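Local structure of argininosuccinate lyase (Chelativorans sp., 6RXA) at residues 310-315 / 322-327; 187-192 / 239-244; 369-374 / 380-385; 430-433 / 437-440; 274-279 / 289-294. The protein probably cleaves carbon-nitrogen bonds with release of fumarate, as an engineered variant of EDDS lyase, a C-N lyase of the aspartase/fumarase superfamily. The protein carries 2 engineered substitutions. All coordinates share one frame; numbering follows the deposited sequence. Where two conformers were deposited one is given.

In the fold
The five contacts fall into three regions of an elongated, largely helical chain. Contacts 1 and 2 lie side by side in the central helical bundle and touch, with Leu-327 CD2 3.5 Å from His-241 CG, and contact 2 also holds a sodium ion at a subunit interface. Contacts 3 and 4 belong to the C-terminal helical region and pack together, Leu-370 CA lying 3.8 Å from Ala-433 CB. Contact 5, its centre about 35 Å from that of contact 1, contains Arg-294, which binds fumarate in another structure of this enzyme. In contact 1, the side chain of Arg-324 lies about 7 Å from that of Asn-113, which binds succinate in such a structure.

Contact 1 (310-315 / 322-327); sequences LTSLNA and AARVEL
Ser-312 turns its hydroxyl between its own backbone N and carbonyl carbon (chi1 77°), which aims OG at the backbone of Val-325, while chi1 of Arg-324 (-68°) sets CG beside the backbone N and an extended chi2 carries CG and CD along Leu-313 CD2. The contact is a helix with its following loop folded back on it: residues 310-314 form the end of helix 303-314, in the helical core of the aspartase/fumarase tetramer, and 322-327 are the return loop. Only one hydrogen bond joins the two segments, from Val-325 N to Ser-312 OG at 3.1 Å, and at 171° it is almost straight. The same hydroxyl is also bonded to Ile-309 O one turn back, so this buried oxygen is gripped from the loop and from its own helix, which should fix its rotation. Van der Waals contacts flank the bond. Val-325 places CG2 against Ser-312 CB at 3.9 Å, and Ala-323 O comes to 3.7 Å from that same CB. Leu-313 crosses the aliphatic part of Arg-324 at a slant. Beyond it, the bend at chi3 turns the guanidinium onward to Val-232 O and to a cation-pi contact with the ring of Trp-235. Other subunits press on the helix: Phe-300 of the third subunit packs against Ser-312, and Thr-311 meets its counterpart in the fourth through their hydroxyls. Leu-313 CD2 stands 4.0 Å from Arg-324 CD and at practically the same distance from CG, so one methyl touches both methylenes.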
# COMPACT_ATOMS: atom_id res chain seq x y z
N LEU A 310 -7.94 -3.20 -3.09
CA LEU A 310 -8.11 -3.91 -1.83
C LEU A 310 -8.65 -3.00 -0.73
O LEU A 310 -9.48 -3.43 0.08
CB LEU A 310 -6.81 -4.55 -1.37
CG LEU A 310 -6.44 -5.85 -2.09
CD1 LEU A 310 -4.98 -6.20 -1.80
CD2 LEU A 310 -7.35 -7.00 -1.74
N THR A 311 -8.20 -1.75 -0.68
CA THR A 311 -8.78 -0.82 0.30
C THR A 311 -10.28 -0.70 0.09
O THR A 311 -11.06 -0.72 1.05
CB THR A 311 -8.12 0.55 0.18
OG1 THR A 311 -6.75 0.45 0.60
CG2 THR A 311 -8.81 1.57 1.06
N SER A 312 -10.71 -0.55 -1.17
CA SER A 312 -12.13 -0.37 -1.44
C SER A 312 -12.94 -1.60 -1.02
O SER A 312 -14.06 -1.46 -0.51
CB SER A 312 -12.36 0.01 -2.91
OG SER A 312 -12.27 -1.09 -3.80
N LEU A 313 -12.39 -2.80 -1.20
CA LEU A 313 -13.12 -4.01 -0.81
C LEU A 313 -13.18 -4.14 0.70
O LEU A 313 -14.18 -4.60 1.25
CB LEU A 313 -12.49 -5.24 -1.45
CG LEU A 313 -12.56 -5.28 -2.99
CD1 LEU A 313 -11.96 -6.57 -3.52
CD2 LEU A 313 -13.99 -5.09 -3.46
N ASN A 314 -12.13 -3.72 1.40
CA ASN A 314 -12.13 -3.71 2.85
C ASN A 314 -13.05 -2.66 3.44
O ASN A 314 -13.26 -2.66 4.66
CB ASN A 314 -10.70 -3.45 3.34
CG ASN A 314 -9.90 -4.71 3.42
OD1 ASN A 314 -10.35 -5.71 3.97
ND2 ASN A 314 -8.68 -4.67 2.89
N ALA A 315 -13.62 -1.77 2.63
CA ALA A 315 -14.36 -0.63 3.14
C ALA A 315 -15.88 -0.78 3.05
O ALA A 315 -16.60 0.10 3.54
CB ALA A 315 -13.96 0.64 2.37
N ALA A 322 -20.86 1.19 -5.80
CA ALA A 322 -20.18 2.10 -6.72
C ALA A 322 -18.89 2.67 -6.13
O ALA A 322 -18.23 3.47 -6.79
CB ALA A 322 -21.14 3.23 -7.14
N ALA A 323 -18.51 2.26 -4.93
CA ALA A 323 -17.29 2.76 -4.30
C ALA A 323 -16.06 1.91 -4.61
O ALA A 323 -14.96 2.27 -4.18
CB ALA A 323 -17.45 2.81 -2.77
N ARG A 324 -16.21 0.80 -5.33
CA ARG A 324 -15.08 -0.07 -5.60
C ARG A 324 -14.15 0.55 -6.63
O ARG A 324 -14.60 1.11 -7.63
CB ARG A 324 -15.59 -1.42 -6.09
CG ARG A 324 -16.35 -2.21 -5.01
CD ARG A 324 -17.00 -3.48 -5.54
NE ARG A 324 -18.01 -3.16 -6.55
CZ ARG A 324 -18.81 -4.03 -7.16
NH1 ARG A 324 -18.74 -5.32 -6.87
NH2 ARG A 324 -19.67 -3.61 -8.06
N VAL A 325 -12.86 0.43 -6.38
CA VAL A 325 -11.82 0.90 -7.29
C VAL A 325 -11.58 -0.15 -8.38
O VAL A 325 -11.66 -1.36 -8.14
CB VAL A 325 -10.54 1.23 -6.49
CG1 VAL A 325 -9.36 1.56 -7.39
CG2 VAL A 325 -10.83 2.41 -5.56
N GLU A 326 -11.30 0.34 -9.58
CA GLU A 326 -11.17 -0.48 -10.78
C GLU A 326 -9.71 -0.63 -11.17
O GLU A 326 -8.84 0.15 -10.76
CB GLU A 326 -11.95 0.17 -11.93
CG GLU A 326 -13.47 0.18 -11.71
CD GLU A 326 -14.14 1.47 -12.17
OE1 GLU A 326 -13.58 2.57 -11.98
OE2 GLU A 326 -15.26 1.39 -12.72
N LEU A 327 -9.44 -1.64 -12.00
CA LEU A 327 -8.17 -1.76 -12.69
C LEU A 327 -8.31 -1.10 -14.06
O LEU A 327 -9.14 -1.53 -14.87
CB LEU A 327 -7.77 -3.22 -12.87
CG LEU A 327 -6.40 -3.46 -13.52
CD1 LEU A 327 -5.26 -2.76 -12.78
CD2 LEU A 327 -6.13 -4.98 -13.63

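Contact 2 (187-192 / 239-244); sequences RELYAR and AEHAFV. With NA (sodium ion), chain F.
The guanidinium of Arg-192 meets the carboxylate of Glu-240 edge to edge, their planes 21° apart; a sodium ion and one of its waters also lie at the guanidinium edge, in plane, while over one face, toward its rim, sits Glu-188 O, 3.7 Å above the plane of Arg-192. The pairing is side-on: NE of Arg-192 reaches OE1 of Glu-240 at 3.0 Å, and NH2 of Arg-192 reaches OE2 at 2.8 Å, the second bond being nearly straight. Both carboxylate oxygens use their syn lone pairs, and the bend of the arginine at chi3 (-73°) turns its group across the extended glutamate. Helices 168-193 and 236-262 run antiparallel here, at 165° and 10.3 Å between the segment axes. Leu-189 packs between them, its CD1 3.6 Å from Glu-240 CD and its CD2 3.5 Å from His-241 CA. The sodium is bound by Glu-188 OE1 at 2.3 Å, by Glu-188 of the second subunit and by two waters, one of which donates to Glu-240 OE2. A leucine in place of Arg-192 would probably leave the buried carboxylate of Glu-240 without its two-pronged mate within the chain and strip Glu-188 of the second subunit of a cationic partner. Since Arg-185 of that subunit also binds Glu-240, charges alternate across the interface, and sodium probably eases the repulsion between the two Glu-188 carboxylates it joins.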
# COMPACT_ATOMS: atom_id res chain seq x y z
N ARG A 187 -2.83 -17.68 -15.91
CA ARG A 187 -3.81 -18.64 -16.43
C ARG A 187 -4.80 -19.06 -15.35
O ARG A 187 -5.99 -19.27 -15.63
CB ARG A 187 -3.10 -19.87 -17.00
CG ARG A 187 -2.35 -19.61 -18.30
CD ARG A 187 -1.75 -20.89 -18.89
NE ARG A 187 -0.65 -21.41 -18.08
CZ ARG A 187 0.64 -21.34 -18.42
NH1 ARG A 187 1.03 -20.80 -19.57
NH2 ARG A 187 1.54 -21.84 -17.60
N GLU A 188 -4.32 -19.22 -14.11
CA GLU A 188 -5.23 -19.50 -13.00
C GLU A 188 -6.24 -18.38 -12.82
O GLU A 188 -7.43 -18.64 -12.61
CB GLU A 188 -4.40 -19.68 -11.72
CG GLU A 188 -3.54 -20.94 -11.72
CD GLU A 188 -2.41 -20.89 -10.71
OE1 GLU A 188 -2.37 -19.96 -9.88
OE2 GLU A 188 -1.53 -21.79 -10.77
N LEU A 189 -5.77 -17.13 -12.90
CA LEU A 189 -6.66 -15.98 -12.82
C LEU A 189 -7.65 -15.98 -13.98
O LEU A 189 -8.84 -15.67 -13.79
CB LEU A 189 -5.80 -14.72 -12.85
CG LEU A 189 -6.56 -13.42 -13.10
CD1 LEU A 189 -7.51 -13.08 -11.97
CD2 LEU A 189 -5.57 -12.28 -13.30
N TYR A 190 -7.19 -16.33 -15.18
CA TYR A 190 -8.08 -16.31 -16.34
C TYR A 190 -9.32 -17.15 -16.09
O TYR A 190 -10.43 -16.77 -16.48
CB TYR A 190 -7.33 -16.80 -17.58
CG TYR A 190 -8.11 -16.63 -18.87
CD1 TYR A 190 -8.09 -15.43 -19.55
CD2 TYR A 190 -8.88 -17.68 -19.39
CE1 TYR A 190 -8.80 -15.27 -20.74
CE2 TYR A 190 -9.59 -17.53 -20.57
CZ TYR A 190 -9.54 -16.32 -21.24
OH TYR A 190 -10.24 -16.15 -22.42
N ALA A 191 -9.16 -18.29 -15.41
CA ALA A 191 -10.31 -19.16 -15.20
C ALA A 191 -11.37 -18.50 -14.32
O ALA A 191 -12.56 -18.84 -14.42
CB ALA A 191 -9.86 -20.48 -14.58
N ARG A 192 -10.94 -17.60 -13.42
CA ARG A 192 -11.88 -16.87 -12.58
C ARG A 192 -12.44 -15.63 -13.28
O ARG A 192 -13.59 -15.26 -13.02
CB ARG A 192 -11.24 -16.50 -11.23
CG ARG A 192 -11.23 -17.67 -10.24
CD ARG A 192 -10.56 -17.30 -8.90
NE ARG A 192 -9.11 -17.16 -8.98
CZ ARG A 192 -8.26 -18.18 -8.93
NH1 ARG A 192 -8.72 -19.43 -8.81
NH2 ARG A 192 -6.97 -17.97 -9.01
N ALA A 239 -8.96 -7.49 -7.94
CA ALA A 239 -7.83 -7.43 -7.02
C ALA A 239 -6.74 -8.41 -7.44
O ALA A 239 -5.55 -8.06 -7.43
CB ALA A 239 -8.29 -7.73 -5.60
N GLU A 240 -7.13 -9.63 -7.84
CA GLU A 240 -6.14 -10.63 -8.22
C GLU A 240 -5.40 -10.25 -9.49
O GLU A 240 -4.18 -10.46 -9.59
CB GLU A 240 -6.79 -12.00 -8.35
CG GLU A 240 -5.81 -13.12 -8.61
CD GLU A 240 -6.47 -14.47 -8.79
OE1 GLU A 240 -7.68 -14.61 -8.54
OE2 GLU A 240 -5.77 -15.41 -9.18
N HIS A 241 -6.09 -9.67 -10.46
CA HIS A 241 -5.43 -9.18 -11.67
C HIS A 241 -4.41 -8.10 -11.33
O HIS A 241 -3.26 -8.14 -11.80
CB HIS A 241 -6.51 -8.68 -12.63
CG HIS A 241 -6.05 -8.49 -14.03
ND1 HIS A 241 -6.93 -8.45 -15.10
CD2 HIS A 241 -4.81 -8.30 -14.55
CE1 HIS A 241 -6.25 -8.25 -16.21
NE2 HIS A 241 -4.96 -8.16 -15.91
N ALA A 242 -4.78 -7.17 -10.46
CA ALA A 242 -3.84 -6.15 -10.01
C ALA A 242 -2.64 -6.78 -9.30
O ALA A 242 -1.49 -6.34 -9.48
CB ALA A 242 -4.54 -5.15 -9.09
N PHE A 243 -2.88 -7.81 -8.48
CA PHE A 243 -1.77 -8.44 -7.78
C PHE A 243 -0.81 -9.15 -8.74
O PHE A 243 0.41 -9.02 -8.61
CB PHE A 243 -2.23 -9.46 -6.75
CG PHE A 243 -1.09 -10.29 -6.26
CD1 PHE A 243 -0.12 -9.73 -5.44
CD2 PHE A 243 -0.93 -11.59 -6.68
CE1 PHE A 243 0.96 -10.46 -5.03
CE2 PHE A 243 0.16 -12.33 -6.26
CZ PHE A 243 1.12 -11.76 -5.45
N VAL A 244 -1.34 -9.97 -9.66
CA VAL A 244 -0.41 -10.70 -10.53
C VAL A 244 0.42 -9.71 -11.34
O VAL A 244 1.63 -9.88 -11.51
CB VAL A 244 -1.12 -11.75 -11.41
CG1 VAL A 244 -0.06 -12.54 -12.19
CG2 VAL A 244 -1.95 -12.68 -10.56
NA NA F . -3.53 -18.61 -8.47
O HOH W 1 -3.47 -16.58 -9.71
O HOH W 2 -3.14 -18.26 -6.15

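Contact 3 (369-374 / 380-385); sequences DLTDML and IDYREA
Ile-380 opens the second segment by laying its CD1 methyl against Leu-374 CB at 4.0 Å. Its CG1 lies between the backbone N and the carbonyl carbon (chi1 59°), which carries the branch toward the preceding helix. Asp-381 then starts helix 382-399 as its N-cap: OD2 accepts from Glu-384 N at 3.2 Å, the donor standing above the carboxylate plane. Helices 367-378 and 382-399 are consecutive and joined by a short turn in the C-terminal region. Tyr-382 brings the aromatic part of the contact. Thr-371 CG2 lies over one face of its ring, 3.9 Å from the centroid and 30° off the normal, a CH-pi contact in which the two side chains cross at roughly a right angle. At the ring edge Asp-372 OD1 approaches Tyr-382 CE1 to 3.2 Å, while the same oxygen accepts from Trp-208 of the second subunit. The phenol oxygen of Tyr-382 is bonded to Ile-282 O of the fourth subunit. Arg-383 starts away from the other segment, and its guanidinium binds Glu-92 of the second subunit and Ser-281 O of the fourth. Ala-385 closes the walk where the backbones come nearest: its CB rests 3.5 Å from Thr-371 CG2 and 4.1 Å from Leu-374 CB. Small residues let the helices approach here, while the polar ends of Tyr-382 and Asp-372 find partners in other subunits. Because Tyr-382 and Arg-383 hold Ile-282 and Ser-281 of the fourth subunit, the latter a residue that binds succinate and fumarate in other structures of this enzyme, the helices probably help to position that subunit's substrate-binding loop.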
# COMPACT_ATOMS: atom_id res chain seq x y z
N ASP A 369 35.16 -22.88 -4.14
CA ASP A 369 35.76 -24.09 -4.69
C ASP A 369 37.10 -24.40 -4.04
O ASP A 369 37.44 -25.56 -3.83
CB ASP A 369 35.88 -24.02 -6.21
CG ASP A 369 34.62 -24.49 -6.89
OD1 ASP A 369 33.57 -24.50 -6.21
OD2 ASP A 369 34.67 -24.88 -8.08
N LEU A 370 37.89 -23.37 -3.71
CA LEU A 370 39.13 -23.61 -2.97
C LEU A 370 38.83 -24.25 -1.61
O LEU A 370 39.52 -25.20 -1.19
CB LEU A 370 39.92 -22.31 -2.83
CG LEU A 370 41.33 -22.40 -2.24
CD1 LEU A 370 42.24 -23.22 -3.16
CD2 LEU A 370 41.92 -21.02 -2.02
N THR A 371 37.79 -23.76 -0.92
CA THR A 371 37.41 -24.31 0.38
C THR A 371 36.90 -25.75 0.25
O THR A 371 37.27 -26.62 1.05
CB THR A 371 36.30 -23.43 0.99
OG1 THR A 371 36.68 -22.05 0.96
CG2 THR A 371 36.00 -23.85 2.43
N ASP A 372 36.01 -26.00 -0.72
CA ASP A 372 35.49 -27.34 -0.92
C ASP A 372 36.62 -28.31 -1.24
O ASP A 372 36.57 -29.48 -0.84
CB ASP A 372 34.50 -27.35 -2.09
CG ASP A 372 33.12 -26.82 -1.72
OD1 ASP A 372 32.68 -26.96 -0.57
OD2 ASP A 372 32.45 -26.27 -2.62
N MET A 373 37.64 -27.83 -1.96
CA MET A 373 38.78 -28.68 -2.30
C MET A 373 39.53 -29.12 -1.05
O MET A 373 39.93 -30.29 -0.94
CB MET A 373 39.70 -27.94 -3.27
CG MET A 373 40.88 -28.76 -3.78
SD MET A 373 42.28 -28.69 -2.65
CE MET A 373 42.98 -27.11 -3.11
N LEU A 374 39.73 -28.20 -0.10
CA LEU A 374 40.42 -28.58 1.13
C LEU A 374 39.64 -29.66 1.88
O LEU A 374 40.20 -30.67 2.30
CB LEU A 374 40.62 -27.37 2.03
CG LEU A 374 41.42 -26.20 1.46
CD1 LEU A 374 41.60 -25.12 2.53
CD2 LEU A 374 42.74 -26.64 0.89
N ILE A 380 39.27 -32.09 6.29
CA ILE A 380 38.89 -31.17 7.36
C ILE A 380 37.41 -30.81 7.21
O ILE A 380 36.79 -31.00 6.16
CB ILE A 380 39.76 -29.91 7.36
CG1 ILE A 380 39.66 -29.16 6.04
CG2 ILE A 380 41.23 -30.27 7.61
CD1 ILE A 380 40.63 -27.98 5.95
N ASP A 381 36.82 -30.29 8.30
CA ASP A 381 35.42 -29.89 8.26
C ASP A 381 35.28 -28.55 7.55
O ASP A 381 36.25 -27.80 7.38
CB ASP A 381 34.84 -29.78 9.67
CG ASP A 381 35.41 -28.62 10.46
OD1 ASP A 381 36.55 -28.74 10.97
OD2 ASP A 381 34.72 -27.58 10.56
N TYR A 382 34.05 -28.23 7.12
CA TYR A 382 33.85 -27.07 6.28
C TYR A 382 34.17 -25.77 7.02
O TYR A 382 34.68 -24.82 6.42
CB TYR A 382 32.43 -27.01 5.71
CG TYR A 382 32.41 -26.02 4.56
CD1 TYR A 382 32.79 -26.42 3.29
CD2 TYR A 382 32.12 -24.68 4.77
CE1 TYR A 382 32.85 -25.53 2.24
CE2 TYR A 382 32.18 -23.77 3.72
CZ TYR A 382 32.54 -24.21 2.46
OH TYR A 382 32.62 -23.34 1.40
N ARG A 383 33.87 -25.71 8.32
CA ARG A 383 34.09 -24.47 9.06
C ARG A 383 35.58 -24.15 9.17
O ARG A 383 35.97 -22.98 9.04
CB ARG A 383 33.41 -24.57 10.43
CG ARG A 383 33.24 -23.26 11.19
CD ARG A 383 32.55 -22.18 10.37
NE ARG A 383 31.26 -22.63 9.84
CZ ARG A 383 30.80 -22.33 8.63
NH1 ARG A 383 29.62 -22.80 8.24
NH2 ARG A 383 31.51 -21.55 7.82
N GLU A 384 36.44 -25.15 9.39
CA GLU A 384 37.87 -24.84 9.48
C GLU A 384 38.46 -24.48 8.12
O GLU A 384 39.34 -23.61 8.02
CB GLU A 384 38.67 -25.99 10.10
CG GLU A 384 40.17 -25.66 10.26
CD GLU A 384 41.00 -26.83 10.81
OE1 GLU A 384 40.48 -27.96 10.85
OE2 GLU A 384 42.17 -26.60 11.19
N ALA A 385 38.02 -25.16 7.06
CA ALA A 385 38.49 -24.81 5.73
C ALA A 385 38.10 -23.38 5.39
O ALA A 385 38.91 -22.62 4.84
CB ALA A 385 37.90 -25.78 4.70

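Contact 4 (430-433 / 437-440); sequences IKDA and WQNV
Asn-439 and Ala-433 make the firm side of this contact, Asp-432 and Gln-438 its looser, partly exposed one. The motif is a pair of short consecutive helices, 427-434 and 436-442, turned sharply against each other in the C-terminal region. On the buried side ND2 of Asn-439 donates to Ala-433 O at 2.9 Å and 152°. The oxygen lies near the amide plane of the asparagine, whereas the donor sits well above the plane of the carbonyl, 41° out of it. The same ND2 also bonds Asp-435 O, so one amide group ties down two carbonyls round the turn between the helices. An alanine at Asn-439 would lack this amide, and the carbonyls of Ala-433 and Asp-435 would probably lose the donor that binds both to the second helix. Ala-433 itself turns its methyl away, onto Leu-370 of helix 367-378, and Asn-439 packs on Asp-369 of that helix. On the partly exposed side the contact is side chain to side chain: Asp-432 and Gln-438 cross at about a right angle, their flat groups 39° apart. The aspartate's other oxygen, OD2, forms a salt bridge with Arg-442, and its OD1 lies 3.3 Å from Gln-438 CG.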
# COMPACT_ATOMS: atom_id res chain seq x y z
N ILE A 430 45.16 -26.36 -6.30
CA ILE A 430 44.78 -24.96 -6.11
C ILE A 430 44.43 -24.32 -7.45
O ILE A 430 43.39 -23.67 -7.60
CB ILE A 430 45.90 -24.20 -5.38
CG1 ILE A 430 46.06 -24.75 -3.96
CG2 ILE A 430 45.62 -22.71 -5.37
CD1 ILE A 430 47.40 -24.40 -3.29
N LYS A 431 45.30 -24.49 -8.45
CA LYS A 431 45.06 -23.90 -9.76
C LYS A 431 43.70 -24.31 -10.31
O LYS A 431 42.93 -23.48 -10.80
CB LYS A 431 46.17 -24.33 -10.73
CG LYS A 431 46.13 -23.64 -12.08
CD LYS A 431 47.12 -24.27 -13.05
CE LYS A 431 47.11 -23.57 -14.39
NZ LYS A 431 47.88 -24.32 -15.43
N ASP A 432 43.38 -25.60 -10.21
CA ASP A 432 42.11 -26.08 -10.74
C ASP A 432 40.93 -25.56 -9.93
O ASP A 432 39.85 -25.35 -10.48
CB ASP A 432 42.10 -27.61 -10.77
CG ASP A 432 40.78 -28.17 -11.25
OD1 ASP A 432 40.41 -27.92 -12.42
OD2 ASP A 432 40.11 -28.86 -10.45
N ALA A 433 41.11 -25.36 -8.62
CA ALA A 433 40.03 -24.81 -7.81
C ALA A 433 39.76 -23.35 -8.16
O ALA A 433 38.62 -22.88 -8.04
CB ALA A 433 40.37 -24.94 -6.33
N TRP A 437 36.14 -21.28 -15.01
CA TRP A 437 35.39 -22.17 -15.88
C TRP A 437 35.24 -23.55 -15.25
O TRP A 437 34.18 -24.17 -15.36
CB TRP A 437 36.05 -22.27 -17.26
CG TRP A 437 35.24 -23.09 -18.22
CD1 TRP A 437 35.64 -24.22 -18.88
CD2 TRP A 437 33.89 -22.85 -18.62
NE1 TRP A 437 34.61 -24.70 -19.67
CE2 TRP A 437 33.53 -23.87 -19.53
CE3 TRP A 437 32.95 -21.87 -18.29
CZ2 TRP A 437 32.26 -23.93 -20.11
CZ3 TRP A 437 31.70 -21.93 -18.88
CH2 TRP A 437 31.37 -22.95 -19.77
N GLN A 438 36.29 -24.03 -14.56
CA GLN A 438 36.15 -25.27 -13.81
C GLN A 438 35.14 -25.14 -12.68
O GLN A 438 34.47 -26.12 -12.33
CB GLN A 438 37.50 -25.77 -13.29
CG GLN A 438 38.48 -26.13 -14.39
CD GLN A 438 37.96 -27.20 -15.34
OE1 GLN A 438 37.46 -28.24 -14.91
NE2 GLN A 438 38.07 -26.93 -16.63
N ASN A 439 35.01 -23.94 -12.08
CA ASN A 439 33.97 -23.74 -11.08
C ASN A 439 32.60 -23.99 -11.70
O ASN A 439 31.71 -24.57 -11.07
CB ASN A 439 33.99 -22.31 -10.51
CG ASN A 439 35.00 -22.12 -9.41
OD1 ASN A 439 34.66 -21.65 -8.33
ND2 ASN A 439 36.25 -22.45 -9.68
N VAL A 440 32.40 -23.50 -12.93
CA VAL A 440 31.12 -23.69 -13.61
C VAL A 440 30.91 -25.16 -13.93
O VAL A 440 29.86 -25.73 -13.64
CB VAL A 440 31.06 -22.82 -14.88
CG1 VAL A 440 29.87 -23.19 -15.71
CG2 VAL A 440 30.99 -21.34 -14.50

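Contact 5 (274-279 / 289-294); sequences ASFAGT and PMSLER. Engineered in segment 289-294: Met-290 (natural residue Asp).
Phe-276 and Ser-291 bring the two backbones closest, CA to CA 5.7 Å. The first segment leaves a short 3-10 turn at 274-275, marked by the bond from Ala-277 N to Ala-274 O, and then runs extended through Gly-278. In the second, Pro-289 stands at the N-cap of helix 290-301, its carbonyl accepting from Glu-293 N at 3.0 Å. Between the segments Ser-291 OG donates to Phe-276 O at 2.6 Å, in the carbonyl plane and on a lone pair, a short bond. It is reached because OG sits between the backbone N and the carbonyl carbon (chi1 54°). The span from Gly-278 to Pro-289 is the signature loop of the aspartase/fumarase superfamily, with Ser-281 and Lys-286, which bind succinate and fumarate in other structures of this enzyme, and the Ser-291 bond ties the start of the loop to the helix after it. Beside the bond, Ser-291 CB meets the edge of the Phe-276 ring at CD1, 4.1 Å away. Met-290, engineered in place of aspartate, directs its CB toward Gly-278 N, at 4.5 Å, but in the given conformer its end leads away toward Tyr-26, whose ring also takes a cation-pi contact from Arg-294.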
# COMPACT_ATOMS: atom_id res chain seq x y z
N ALA A 274 22.19 0.69 -28.19
CA ALA A 274 21.94 2.11 -28.34
C ALA A 274 20.46 2.43 -28.44
O ALA A 274 20.01 3.48 -27.96
CB ALA A 274 22.63 2.63 -29.61
N SER A 275 19.68 1.54 -29.07
CA SER A 275 18.26 1.78 -29.28
C SER A 275 17.44 1.68 -28.00
O SER A 275 16.24 1.97 -28.03
CB SER A 275 17.71 0.80 -30.32
OG SER A 275 17.72 -0.55 -29.86
N PHE A 276 18.05 1.27 -26.89
CA PHE A 276 17.38 1.19 -25.60
C PHE A 276 17.98 2.13 -24.57
O PHE A 276 17.64 2.04 -23.38
CB PHE A 276 17.35 -0.26 -25.10
CG PHE A 276 16.35 -1.10 -25.81
CD1 PHE A 276 15.01 -1.04 -25.46
CD2 PHE A 276 16.71 -1.90 -26.88
CE1 PHE A 276 14.07 -1.77 -26.14
CE2 PHE A 276 15.76 -2.63 -27.56
CZ PHE A 276 14.44 -2.56 -27.19
N ALA A 277 18.81 3.07 -24.99
CA ALA A 277 19.42 4.04 -24.10
C ALA A 277 19.16 5.44 -24.61
O ALA A 277 18.93 5.66 -25.81
CB ALA A 277 20.94 3.82 -24.03
N GLY A 278 19.21 6.39 -23.69
CA GLY A 278 19.15 7.80 -24.04
C GLY A 278 20.39 8.54 -23.60
O GLY A 278 21.40 7.91 -23.29
N THR A 279 20.35 9.86 -23.60
CA THR A 279 21.48 10.64 -23.11
C THR A 279 20.94 11.82 -22.31
O THR A 279 19.75 11.88 -22.00
CB THR A 279 22.41 11.05 -24.27
OG1 THR A 279 23.62 11.59 -23.74
CG2 THR A 279 21.74 12.08 -25.18
N PRO A 289 20.31 4.58 -18.93
CA PRO A 289 19.43 3.39 -18.99
C PRO A 289 17.96 3.76 -18.82
O PRO A 289 17.26 3.28 -17.92
CB PRO A 289 19.97 2.53 -17.85
CG PRO A 289 20.42 3.55 -16.82
CD PRO A 289 21.01 4.68 -17.64
N MET A 290 17.47 4.62 -19.71
CA MET A 290 16.12 5.15 -19.59
C MET A 290 15.07 4.06 -19.77
O MET A 290 14.02 4.11 -19.13
CB MET A 290 15.95 6.26 -20.62
CG MET A 290 14.66 7.01 -20.50
SD MET A 290 14.44 7.84 -18.92
CE MET A 290 13.72 9.39 -19.47
N SER A 291 15.35 3.07 -20.63
CA SER A 291 14.42 1.95 -20.80
C SER A 291 14.26 1.20 -19.49
O SER A 291 13.14 0.82 -19.11
CB SER A 291 14.94 1.02 -21.89
OG SER A 291 16.27 0.60 -21.64
N LEU A 292 15.37 0.97 -18.79
CA LEU A 292 15.32 0.24 -17.53
C LEU A 292 14.59 1.03 -16.46
O LEU A 292 13.76 0.48 -15.73
CB LEU A 292 16.75 -0.08 -17.08
CG LEU A 292 17.66 -0.83 -18.07
CD1 LEU A 292 19.05 -1.07 -17.47
CD2 LEU A 292 17.01 -2.12 -18.54
N GLU A 293 14.89 2.33 -16.34
CA GLU A 293 14.30 3.11 -15.27
C GLU A 293 12.81 3.32 -15.48
O GLU A 293 12.03 3.25 -14.52
CB GLU A 293 15.04 4.43 -15.08
CG GLU A 293 16.43 4.20 -14.47
CD GLU A 293 17.01 5.40 -13.78
OE1 GLU A 293 17.94 5.20 -12.96
OE2 GLU A 293 16.59 6.54 -14.10
N ARG A 294 12.38 3.57 -16.72
CA ARG A 294 10.94 3.70 -16.95
C ARG A 294 10.22 2.37 -16.81
O ARG A 294 9.03 2.34 -16.48
CB ARG A 294 10.67 4.34 -18.31
CG ARG A 294 10.98 5.83 -18.32
CD ARG A 294 10.85 6.40 -19.71
NE ARG A 294 10.92 7.86 -19.72
CZ ARG A 294 9.87 8.66 -19.54
NH1 ARG A 294 8.66 8.16 -19.32
NH2 ARG A 294 10.04 9.97 -19.58